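Local coordinates for TRAP dicarboxylate transporter, DctP subunit (Sulfurospirillum deleyianum, PDB 4OVS), which binds succinate and probably serves as the periplasmic solute-binding subunit that delivers dicarboxylates to a TRAP-type membrane transporter, at residues A[122-127]-A[326-331]; A[111-116]-A[231-236]; A[99-104]-A[130-135]; A[176-181]-A[314-319]. All blocks are in the same frame, centred on the assembly; numbering follows the deposited sequence.

Following the chain from the N terminus, residues 99-104 come first and find their partner soonest: interaction 3 closes a loop of 25 residues on helix 123-134. Segment 111-116 opens interaction 2 inside that loop and 122-127 opens interaction 1, and both cross interaction 3 because their partners lie far downstream. Interaction 2 closes on strand 233-241 of the central sheet, after 176-181 has opened interaction 4, which it therefore also crosses. Interaction 4 closes at 314-319, nested within interaction 1, which closes last at 326-331 and crosses interaction 2 as well. Together they tie helix 123-134 to helix 317-330 and loop 99-104, the 3-10 turn 314-316 to helix 174-181, and helix 113-120 to the sheet.

Interaction 1. Residues A[122-127]-A[326-331]; sequences GEVGQI and KKVQAV
Two helices running roughly antiparallel meet here, Val124 and Glu123 at the start of helix 123-134 facing Lys327 and Val328 in the last turns of helix 317-330. The short segments have axes 10.9 Å apart with 147° between their directions, a spacing bridged by side chains alone. The apolar part is a pair of valines: Val124 CG1 comes to 4.2 Å from Val328 CG2, the two side chains set at about a right angle. The other branch, Val124 CG2, lies against the stem of Lys327, 4.0 Å from Lys327 CD. With CG1 anti to the backbone N (chi1 168°), Val124 presents one methyl to each partner. Lys327 first runs out from its helix, then bends at chi3 (-70°), bringing its ammonium round to the carboxylate of Glu123. There Glu123 OE2 and Lys327 NZ form a long salt bridge of 3.6 Å, with the extended glutamate crossing the lysine nearly at right angles. The charged pair lies at the more exposed margin, the valines inside. Leu103, from the loop ahead of helix 113-120, packs on both Val124 and Val328, and helix 113-120 adds further contacts: its Val119 touches Val124, and its His115 NE2 hydrogen-bonds Val328 O near the end of helix 317-330.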
# COMPACT_ATOMS: atom_id res chain seq x y z
N GLY A 122 9.04 8.40 -13.23
CA GLY A 122 9.36 9.65 -13.88
C GLY A 122 9.76 10.69 -12.86
O GLY A 122 10.18 10.36 -11.74
N GLU A 123 9.60 11.95 -13.22
CA GLU A 123 10.12 13.07 -12.43
C GLU A 123 9.59 13.15 -10.98
O GLU A 123 10.36 13.32 -10.04
CB GLU A 123 9.80 14.37 -13.16
CG GLU A 123 10.22 15.64 -12.45
CD GLU A 123 9.81 16.91 -13.21
OE1 GLU A 123 9.18 16.79 -14.29
OE2 GLU A 123 10.12 18.02 -12.72
N VAL A 124 8.27 13.02 -10.82
CA VAL A 124 7.66 13.12 -9.49
C VAL A 124 8.08 11.96 -8.61
O VAL A 124 8.48 12.14 -7.45
CB VAL A 124 6.14 13.21 -9.58
CG1 VAL A 124 5.49 13.02 -8.25
CG2 VAL A 124 5.73 14.54 -10.17
N GLY A 125 8.00 10.75 -9.15
CA GLY A 125 8.52 9.60 -8.43
C GLY A 125 9.90 9.87 -7.87
O GLY A 125 10.18 9.54 -6.73
N GLN A 126 10.78 10.49 -8.66
CA GLN A 126 12.17 10.68 -8.22
C GLN A 126 12.27 11.74 -7.13
O GLN A 126 13.05 11.60 -6.20
CB GLN A 126 13.08 11.05 -9.39
CG GLN A 126 14.55 11.11 -9.01
CD GLN A 126 15.09 9.75 -8.61
OE1 GLN A 126 15.03 8.79 -9.38
NE2 GLN A 126 15.58 9.65 -7.39
N ILE A 127 11.46 12.79 -7.25
CA ILE A 127 11.45 13.84 -6.24
C ILE A 127 11.08 13.26 -4.88
O ILE A 127 11.70 13.61 -3.88
CB ILE A 127 10.45 14.93 -6.60
CG1 ILE A 127 11.07 15.90 -7.60
CG2 ILE A 127 10.03 15.69 -5.34
CD1 ILE A 127 10.03 16.70 -8.40
N LYS A 326 -0.35 19.44 -9.40
CA LYS A 326 -0.65 19.81 -10.79
C LYS A 326 0.25 19.08 -11.78
O LYS A 326 -0.20 18.67 -12.85
CB LYS A 326 -0.56 21.33 -11.00
CG LYS A 326 -1.84 22.07 -10.59
CD LYS A 326 -1.77 23.58 -10.81
CE LYS A 326 -2.84 24.31 -9.98
NZ LYS A 326 -4.22 23.68 -10.04
N LYS A 327 1.51 18.90 -11.42
CA LYS A 327 2.42 18.09 -12.22
C LYS A 327 1.86 16.70 -12.42
O LYS A 327 1.89 16.18 -13.53
CB LYS A 327 3.77 17.97 -11.52
CG LYS A 327 4.95 18.37 -12.38
CD LYS A 327 6.28 18.17 -11.67
CE LYS A 327 6.46 19.15 -10.55
NZ LYS A 327 7.77 19.89 -10.67
N VAL A 328 1.37 16.09 -11.34
CA VAL A 328 0.77 14.76 -11.45
C VAL A 328 -0.45 14.81 -12.34
O VAL A 328 -0.61 13.97 -13.20
CB VAL A 328 0.33 14.19 -10.11
CG1 VAL A 328 -0.44 12.89 -10.35
CG2 VAL A 328 1.53 13.92 -9.24
N GLN A 329 -1.31 15.81 -12.16
CA GLN A 329 -2.52 15.87 -12.97
C GLN A 329 -2.21 16.07 -14.45
O GLN A 329 -2.97 15.64 -15.30
CB GLN A 329 -3.44 16.97 -12.47
CG GLN A 329 -4.01 16.64 -11.09
CD GLN A 329 -4.84 17.76 -10.52
OE1 GLN A 329 -4.34 18.87 -10.30
NE2 GLN A 329 -6.11 17.49 -10.29
N ALA A 330 -1.06 16.68 -14.74
CA ALA A 330 -0.69 16.98 -16.12
C ALA A 330 -0.04 15.81 -16.88
O ALA A 330 0.15 15.90 -18.09
CB ALA A 330 0.25 18.21 -16.16
N VAL A 331 0.31 14.73 -16.18
CA VAL A 331 1.07 13.66 -16.83
C VAL A 331 0.15 12.90 -17.75
O VAL A 331 -0.81 12.27 -17.31
CB VAL A 331 1.69 12.68 -15.83
CG1 VAL A 331 2.19 11.44 -16.56
CG2 VAL A 331 2.83 13.34 -15.06

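Interaction 2. Residues A[111-116]-A[231-236]; sequences RDKDHL and HGYLGY
Tyr233 OH is gripped by Asp144 OD1 through a hydrogen bond and, more weakly, by Ala145 N, while Leu116 CD2 presses against it at 3.3 Å. The site lies where the first turn of helix 113-120 packs on strand 233-241 of the central mixed sheet, a strand paired antiparallel with 137-152, which supplies Asp144. Farther along strand 233-241, Tyr236 OH hydrogen-bonds the bound succinate. Asp144 also takes a salt bridge from Lys113 NZ through its other oxygen, so its carboxylate draws the helix and the tyrosine together. The helix start is fixed by Asp112, an N-cap whose OD1 accepts from His115 N at 3.0 Å, met nearly along the C-O bond. Leu116 covers one face of the Tyr233 ring: CD1 stands 3.9 Å from the ring centroid and 17° off the normal, a CH-pi contact. Its second methyl sits over the phenol end, with Leu116 CD2 3.2 Å from Tyr233 CZ, short for two carbons. Tyr233 CG is anti to the backbone N (chi1 175°), which swings the ring off the strand and under the leucine. A phenylalanine here would probably leave Asp144 OD1 without its hydroxyl mate and take away the weaker partner of Ala145 N. Lys113 CE lies at the ring edge, near its plane, 4.3 Å from Tyr233 CE1.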
# COMPACT_ATOMS: atom_id res chain seq x y z
N ARG A 111 -5.39 8.15 -12.82
CA ARG A 111 -6.46 7.79 -13.74
C ARG A 111 -6.49 6.32 -14.03
O ARG A 111 -7.54 5.78 -14.34
CB ARG A 111 -6.27 8.47 -15.09
CG ARG A 111 -6.24 9.95 -15.07
CD ARG A 111 -6.29 10.50 -16.47
NE ARG A 111 -5.14 10.12 -17.29
CZ ARG A 111 -3.93 10.67 -17.21
NH1 ARG A 111 -3.67 11.62 -16.31
NH2 ARG A 111 -2.96 10.27 -18.03
N ASP A 112 -5.33 5.68 -13.97
CA ASP A 112 -5.20 4.28 -14.34
C ASP A 112 -3.76 3.90 -14.14
O ASP A 112 -2.98 4.72 -13.64
CB ASP A 112 -5.71 4.01 -15.76
CG ASP A 112 -5.14 4.96 -16.79
OD1 ASP A 112 -4.02 5.49 -16.59
OD2 ASP A 112 -5.79 5.17 -17.83
N LYS A 113 -3.38 2.67 -14.48
CA LYS A 113 -2.03 2.20 -14.20
C LYS A 113 -1.02 2.82 -15.13
O LYS A 113 0.15 2.98 -14.79
CB LYS A 113 -1.94 0.68 -14.33
CG LYS A 113 -2.69 -0.09 -13.25
CD LYS A 113 -1.94 -0.08 -11.94
CE LYS A 113 -2.69 -0.86 -10.85
NZ LYS A 113 -2.39 -2.32 -10.77
N ASP A 114 -1.46 3.14 -16.35
CA ASP A 114 -0.58 3.79 -17.30
C ASP A 114 -0.14 5.13 -16.70
O ASP A 114 1.03 5.48 -16.71
CB ASP A 114 -1.33 3.98 -18.63
CG ASP A 114 -0.53 4.78 -19.64
OD1 ASP A 114 0.38 4.20 -20.30
OD2 ASP A 114 -0.82 5.99 -19.80
N HIS A 115 -1.11 5.88 -16.19
CA HIS A 115 -0.82 7.16 -15.56
C HIS A 115 0.17 6.95 -14.40
O HIS A 115 1.21 7.60 -14.34
CB HIS A 115 -2.10 7.81 -15.05
CG HIS A 115 -1.89 9.19 -14.50
ND1 HIS A 115 -2.68 9.73 -13.50
CD2 HIS A 115 -0.96 10.12 -14.79
CE1 HIS A 115 -2.25 10.95 -13.22
NE2 HIS A 115 -1.22 11.22 -14.00
N LEU A 116 -0.18 6.03 -13.50
CA LEU A 116 0.62 5.74 -12.31
C LEU A 116 2.09 5.51 -12.60
O LEU A 116 3.00 6.12 -12.01
CB LEU A 116 0.06 4.47 -11.64
CG LEU A 116 0.77 3.97 -10.39
CD1 LEU A 116 0.42 4.91 -9.27
CD2 LEU A 116 0.41 2.54 -9.97
N HIS A 231 -11.34 4.40 -5.54
CA HIS A 231 -11.41 5.81 -5.26
C HIS A 231 -10.04 6.39 -4.89
O HIS A 231 -9.86 7.59 -4.91
CB HIS A 231 -12.41 6.03 -4.14
CG HIS A 231 -12.01 5.37 -2.88
ND1 HIS A 231 -12.33 4.06 -2.59
CD2 HIS A 231 -11.22 5.80 -1.87
CE1 HIS A 231 -11.80 3.74 -1.42
NE2 HIS A 231 -11.11 4.77 -0.97
N GLY A 232 -9.07 5.53 -4.57
CA GLY A 232 -7.70 5.98 -4.31
C GLY A 232 -6.72 4.85 -4.60
O GLY A 232 -7.15 3.71 -4.86
N TYR A 233 -5.41 5.12 -4.53
CA TYR A 233 -4.41 4.12 -4.94
C TYR A 233 -3.51 3.75 -3.75
O TYR A 233 -3.26 4.57 -2.90
CB TYR A 233 -3.55 4.63 -6.15
CG TYR A 233 -2.46 3.64 -6.47
CD1 TYR A 233 -2.73 2.50 -7.22
CD2 TYR A 233 -1.19 3.79 -5.95
CE1 TYR A 233 -1.73 1.52 -7.46
CE2 TYR A 233 -0.18 2.85 -6.22
CZ TYR A 233 -0.47 1.71 -6.97
OH TYR A 233 0.50 0.74 -7.17
N LEU A 234 -3.02 2.51 -3.72
CA LEU A 234 -2.12 2.04 -2.69
C LEU A 234 -0.95 1.33 -3.37
O LEU A 234 -1.14 0.40 -4.18
CB LEU A 234 -2.85 1.11 -1.73
CG LEU A 234 -2.22 0.85 -0.34
CD1 LEU A 234 -3.28 0.23 0.60
CD2 LEU A 234 -1.05 -0.11 -0.42
N GLY A 235 0.25 1.82 -3.06
CA GLY A 235 1.50 1.27 -3.56
C GLY A 235 2.61 1.41 -2.51
O GLY A 235 2.39 2.03 -1.48
N TYR A 236 3.79 0.90 -2.83
CA TYR A 236 4.89 0.78 -1.88
C TYR A 236 6.21 1.38 -2.42
O TYR A 236 6.44 1.43 -3.61
CB TYR A 236 5.12 -0.70 -1.62
CG TYR A 236 3.88 -1.54 -1.37
CD1 TYR A 236 3.23 -1.48 -0.14
CD2 TYR A 236 3.36 -2.41 -2.34
CE1 TYR A 236 2.10 -2.24 0.13
CE2 TYR A 236 2.22 -3.20 -2.06
CZ TYR A 236 1.61 -3.11 -0.81
OH TYR A 236 0.48 -3.80 -0.49

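Interaction 3. Residues A[99-104]-A[130-135]; sequences PEMQLF and DKVSKK
Glu100 and Lys131 meet with their side chains at about a right angle, the ammonium coming down on the carboxylate from above its plane and not from its edge. Lys131 NZ donates to Glu100 OE1 at 3.3 Å, standing 68° out of that plane, in a salt bridge that is also a hydrogen bond. The lysine is straight as far as CE and turns at chi4 (-87°), while the glutamate folds at chi2 (87°), which brings its carboxylate across the lysine stem, with Glu100 CD 3.9 Å from Lys131 CD. A glutamine in its place would probably leave the ammonium of Lys131 without the negative charge that pairs with it here. The second pair is apolar and also nearly perpendicular. Met101, a selenomethionine in this crystal, bends at chi2 and chi3 and reaches across with its terminal methyl, and Met101 CE touches Val132 CG2 at 3.4 Å, tighter than usual for two carbons. Behind it the loop is braced from within: Gln102 NE2 donates to Pro99 O at 3.2 Å. The side chain of Met101 lies about 8 Å from that of Lys93, a succinate-binding residue. Around the pair, Val132 leans on Phe137 of strand 137-152, Met101 rests on Phe91, and Leu103, just after the 3-10 turn, packs on Ile320 and Leu324, so the loop segment 99-104 sits between helices 123-134 and 317-330.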
# COMPACT_ATOMS: atom_id res chain seq x y z
N PRO A 99 5.81 14.49 4.44
CA PRO A 99 4.43 14.92 4.21
C PRO A 99 4.00 14.85 2.76
O PRO A 99 2.85 14.47 2.48
CB PRO A 99 4.43 16.36 4.70
CG PRO A 99 5.44 16.38 5.80
CD PRO A 99 6.47 15.31 5.47
N GLU A 100 4.92 15.15 1.84
CA GLU A 100 4.57 15.22 0.42
C GLU A 100 4.16 13.87 -0.16
O GLU A 100 3.49 13.81 -1.19
CB GLU A 100 5.73 15.82 -0.41
CG GLU A 100 6.07 17.26 -0.07
CD GLU A 100 7.07 17.37 1.06
OE1 GLU A 100 7.83 18.37 1.13
OE2 GLU A 100 7.10 16.45 1.90
N MSE A 101 4.57 12.79 0.48
CA MSE A 101 4.19 11.47 -0.01
C MSE A 101 2.67 11.33 0.01
O MSE A 101 2.11 10.43 -0.62
CB MSE A 101 4.83 10.37 0.82
CG MSE A 101 4.72 8.99 0.19
SE MSE A 101 5.94 8.71 -1.30
CE MSE A 101 7.57 8.76 -0.25
N GLN A 102 1.98 12.22 0.72
CA GLN A 102 0.51 12.18 0.72
C GLN A 102 -0.07 12.46 -0.65
O GLN A 102 -1.25 12.21 -0.90
CB GLN A 102 -0.07 13.17 1.73
CG GLN A 102 0.13 12.74 3.12
CD GLN A 102 -0.42 13.74 4.10
OE1 GLN A 102 -1.46 13.50 4.73
NE2 GLN A 102 0.26 14.87 4.23
N LEU A 103 0.75 12.99 -1.55
CA LEU A 103 0.33 13.16 -2.94
C LEU A 103 -0.32 11.88 -3.52
O LEU A 103 -1.37 11.95 -4.12
CB LEU A 103 1.53 13.56 -3.78
CG LEU A 103 1.41 13.59 -5.30
CD1 LEU A 103 0.52 14.72 -5.78
CD2 LEU A 103 2.80 13.74 -5.82
N PHE A 104 0.30 10.74 -3.31
CA PHE A 104 -0.14 9.49 -3.91
C PHE A 104 -1.40 8.88 -3.21
O PHE A 104 -2.01 7.94 -3.71
CB PHE A 104 1.00 8.48 -3.83
CG PHE A 104 2.25 8.89 -4.56
CD1 PHE A 104 2.23 9.82 -5.58
CD2 PHE A 104 3.47 8.30 -4.23
CE1 PHE A 104 3.38 10.17 -6.27
CE2 PHE A 104 4.65 8.66 -4.92
CZ PHE A 104 4.60 9.58 -5.93
N ASP A 130 13.82 11.07 -3.40
CA ASP A 130 14.95 11.86 -2.93
C ASP A 130 14.67 12.39 -1.52
O ASP A 130 15.57 12.49 -0.68
CB ASP A 130 15.26 13.01 -3.90
CG ASP A 130 15.93 12.52 -5.18
OD1 ASP A 130 16.29 11.31 -5.30
OD2 ASP A 130 16.14 13.37 -6.09
N LYS A 131 13.42 12.72 -1.26
CA LYS A 131 13.01 13.20 0.06
C LYS A 131 13.15 12.13 1.14
O LYS A 131 13.54 12.41 2.26
CB LYS A 131 11.57 13.70 0.00
CG LYS A 131 11.42 14.94 -0.89
CD LYS A 131 10.03 15.55 -0.81
CE LYS A 131 9.91 16.79 -1.67
NZ LYS A 131 10.34 17.98 -0.91
N VAL A 132 12.82 10.90 0.78
CA VAL A 132 12.92 9.78 1.70
C VAL A 132 14.39 9.51 1.95
O VAL A 132 14.81 9.25 3.07
CB VAL A 132 12.25 8.53 1.08
CG1 VAL A 132 12.48 7.28 1.93
CG2 VAL A 132 10.75 8.81 0.89
N SER A 133 15.18 9.59 0.90
CA SER A 133 16.61 9.42 1.05
C SER A 133 17.20 10.42 2.05
O SER A 133 18.13 10.08 2.77
CB SER A 133 17.30 9.56 -0.31
OG SER A 133 16.84 8.53 -1.17
N LYS A 134 16.67 11.63 2.11
CA LYS A 134 17.24 12.63 3.03
C LYS A 134 16.89 12.37 4.49
O LYS A 134 17.61 12.82 5.37
CB LYS A 134 16.79 14.05 2.68
CG LYS A 134 17.28 14.56 1.35
CD LYS A 134 16.85 16.00 1.16
CE LYS A 134 15.35 16.18 1.40
NZ LYS A 134 14.79 17.45 0.81
N LYS A 135 15.77 11.68 4.75
CA LYS A 135 15.37 11.39 6.12
C LYS A 135 16.01 10.10 6.64
O LYS A 135 15.54 9.52 7.61
CB LYS A 135 13.85 11.23 6.20
CG LYS A 135 13.06 12.37 5.59
CD LYS A 135 13.32 13.69 6.28
CE LYS A 135 13.01 13.59 7.76
NZ LYS A 135 13.13 14.91 8.42

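Interaction 4. Residues A[176-181]-A[314-319]; sequences LEAQFK and PQFYKT
Ala178 carries most of this small contact, which it makes chiefly with Phe316. It belongs to helix 174-181, the connecting helix of a beta-alpha-beta unit whose parallel strands are 167-170 and 186-189, and it faces the turn of 3-10 helix that leads into helix 317-330. Phe316 CG lies anti to the carbonyl carbon (chi1 -62°), an orientation that points the far end of the ring at helix 174-181. Neither face of the ring is used by the alanine. Gln315 adds a lighter touch at the margin: its extended chain brings Gln315 OE1 to 3.9 Å from Ala178 CB, and since Gln315 also touches a crystal neighbour, its exact pose may owe something to the lattice. On the other flank of helix 174-181, Phe180 stacks on Phe168 and touches Pro187 of strand 186-189. Ala178 CB approaches the rim of the Phe316 ring close to its plane, 3.5 Å from Phe316 CZ and 3.7 Å from Phe316 CE2.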
# COMPACT_ATOMS: atom_id res chain seq x y z
N LEU A 176 -6.05 10.77 4.02
CA LEU A 176 -7.13 9.79 4.24
C LEU A 176 -8.12 10.20 5.31
O LEU A 176 -9.30 9.89 5.20
CB LEU A 176 -6.57 8.44 4.59
CG LEU A 176 -5.60 7.88 3.56
CD1 LEU A 176 -5.08 6.56 4.07
CD2 LEU A 176 -6.21 7.72 2.17
N GLU A 177 -7.68 10.87 6.38
CA GLU A 177 -8.66 11.23 7.39
C GLU A 177 -9.52 12.37 6.88
O GLU A 177 -10.71 12.44 7.17
CB GLU A 177 -8.06 11.48 8.80
CG GLU A 177 -6.92 12.41 8.93
CD GLU A 177 -6.38 12.44 10.37
OE1 GLU A 177 -5.23 12.00 10.60
OE2 GLU A 177 -7.11 12.92 11.27
N ALA A 178 -8.92 13.26 6.11
CA ALA A 178 -9.67 14.30 5.43
C ALA A 178 -10.68 13.70 4.44
O ALA A 178 -11.81 14.16 4.32
CB ALA A 178 -8.71 15.24 4.72
N GLN A 179 -10.26 12.67 3.72
CA GLN A 179 -11.10 12.08 2.68
C GLN A 179 -12.41 11.54 3.24
O GLN A 179 -13.45 11.68 2.63
CB GLN A 179 -10.31 10.97 1.95
CG GLN A 179 -11.12 9.87 1.34
CD GLN A 179 -10.25 8.75 0.75
OE1 GLN A 179 -9.55 8.95 -0.23
NE2 GLN A 179 -10.31 7.57 1.36
N PHE A 180 -12.36 10.92 4.41
CA PHE A 180 -13.55 10.30 4.98
C PHE A 180 -14.37 11.30 5.75
O PHE A 180 -15.60 11.18 5.85
CB PHE A 180 -13.14 9.17 5.88
CG PHE A 180 -12.89 7.89 5.17
CD1 PHE A 180 -13.95 7.11 4.76
CD2 PHE A 180 -11.61 7.46 4.93
CE1 PHE A 180 -13.74 5.93 4.12
CE2 PHE A 180 -11.38 6.26 4.26
CZ PHE A 180 -12.45 5.50 3.86
N LYS A 181 -13.69 12.28 6.31
CA LYS A 181 -14.38 13.38 6.96
C LYS A 181 -15.21 14.11 5.92
O LYS A 181 -16.28 14.61 6.21
CB LYS A 181 -13.38 14.33 7.62
CG LYS A 181 -12.98 13.94 9.06
CD LYS A 181 -11.64 14.57 9.46
CE LYS A 181 -11.47 14.74 10.95
NZ LYS A 181 -11.65 13.48 11.69
N PRO A 314 -7.40 21.27 -1.74
CA PRO A 314 -6.79 22.54 -1.34
C PRO A 314 -6.27 22.57 0.09
O PRO A 314 -5.31 23.28 0.39
CB PRO A 314 -7.92 23.54 -1.54
CG PRO A 314 -8.68 22.98 -2.69
CD PRO A 314 -8.64 21.48 -2.50
N GLN A 315 -6.89 21.82 0.98
CA GLN A 315 -6.40 21.69 2.35
C GLN A 315 -4.91 21.29 2.36
O GLN A 315 -4.23 21.49 3.36
CB GLN A 315 -7.19 20.60 3.09
CG GLN A 315 -8.71 20.72 3.00
CD GLN A 315 -9.40 19.68 3.84
OE1 GLN A 315 -8.80 19.13 4.77
NE2 GLN A 315 -10.64 19.38 3.51
N PHE A 316 -4.43 20.71 1.26
CA PHE A 316 -3.11 20.10 1.23
C PHE A 316 -2.09 20.77 0.28
O PHE A 316 -0.98 20.27 0.11
CB PHE A 316 -3.26 18.61 0.87
CG PHE A 316 -4.04 17.84 1.88
CD1 PHE A 316 -3.42 17.35 3.01
CD2 PHE A 316 -5.40 17.66 1.73
CE1 PHE A 316 -4.15 16.66 3.97
CE2 PHE A 316 -6.14 16.97 2.68
CZ PHE A 316 -5.51 16.46 3.80
N TYR A 317 -2.47 21.89 -0.33
CA TYR A 317 -1.53 22.69 -1.13
C TYR A 317 -0.32 23.12 -0.30
O TYR A 317 0.80 23.22 -0.81
CB TYR A 317 -2.22 23.94 -1.68
CG TYR A 317 -3.23 23.68 -2.78
CD1 TYR A 317 -3.49 22.39 -3.24
CD2 TYR A 317 -3.94 24.73 -3.36
CE1 TYR A 317 -4.41 22.17 -4.25
CE2 TYR A 317 -4.84 24.52 -4.36
CZ TYR A 317 -5.07 23.24 -4.81
OH TYR A 317 -5.99 23.05 -5.81
N LYS A 318 -0.55 23.40 0.97
CA LYS A 318 0.52 23.89 1.82
C LYS A 318 1.55 22.81 2.12
O LYS A 318 2.75 23.06 1.99
CB LYS A 318 -0.07 24.46 3.10
CG LYS A 318 0.95 24.93 4.11
CD LYS A 318 0.24 25.32 5.40
CE LYS A 318 -0.53 26.62 5.24
NZ LYS A 318 0.41 27.76 5.17
N THR A 319 1.10 21.62 2.49
CA THR A 319 2.02 20.60 2.99
C THR A 319 2.50 19.65 1.90
O THR A 319 3.57 19.06 2.03
CB THR A 319 1.38 19.79 4.11
OG1 THR A 319 0.08 19.34 3.69
CG2 THR A 319 1.23 20.63 5.37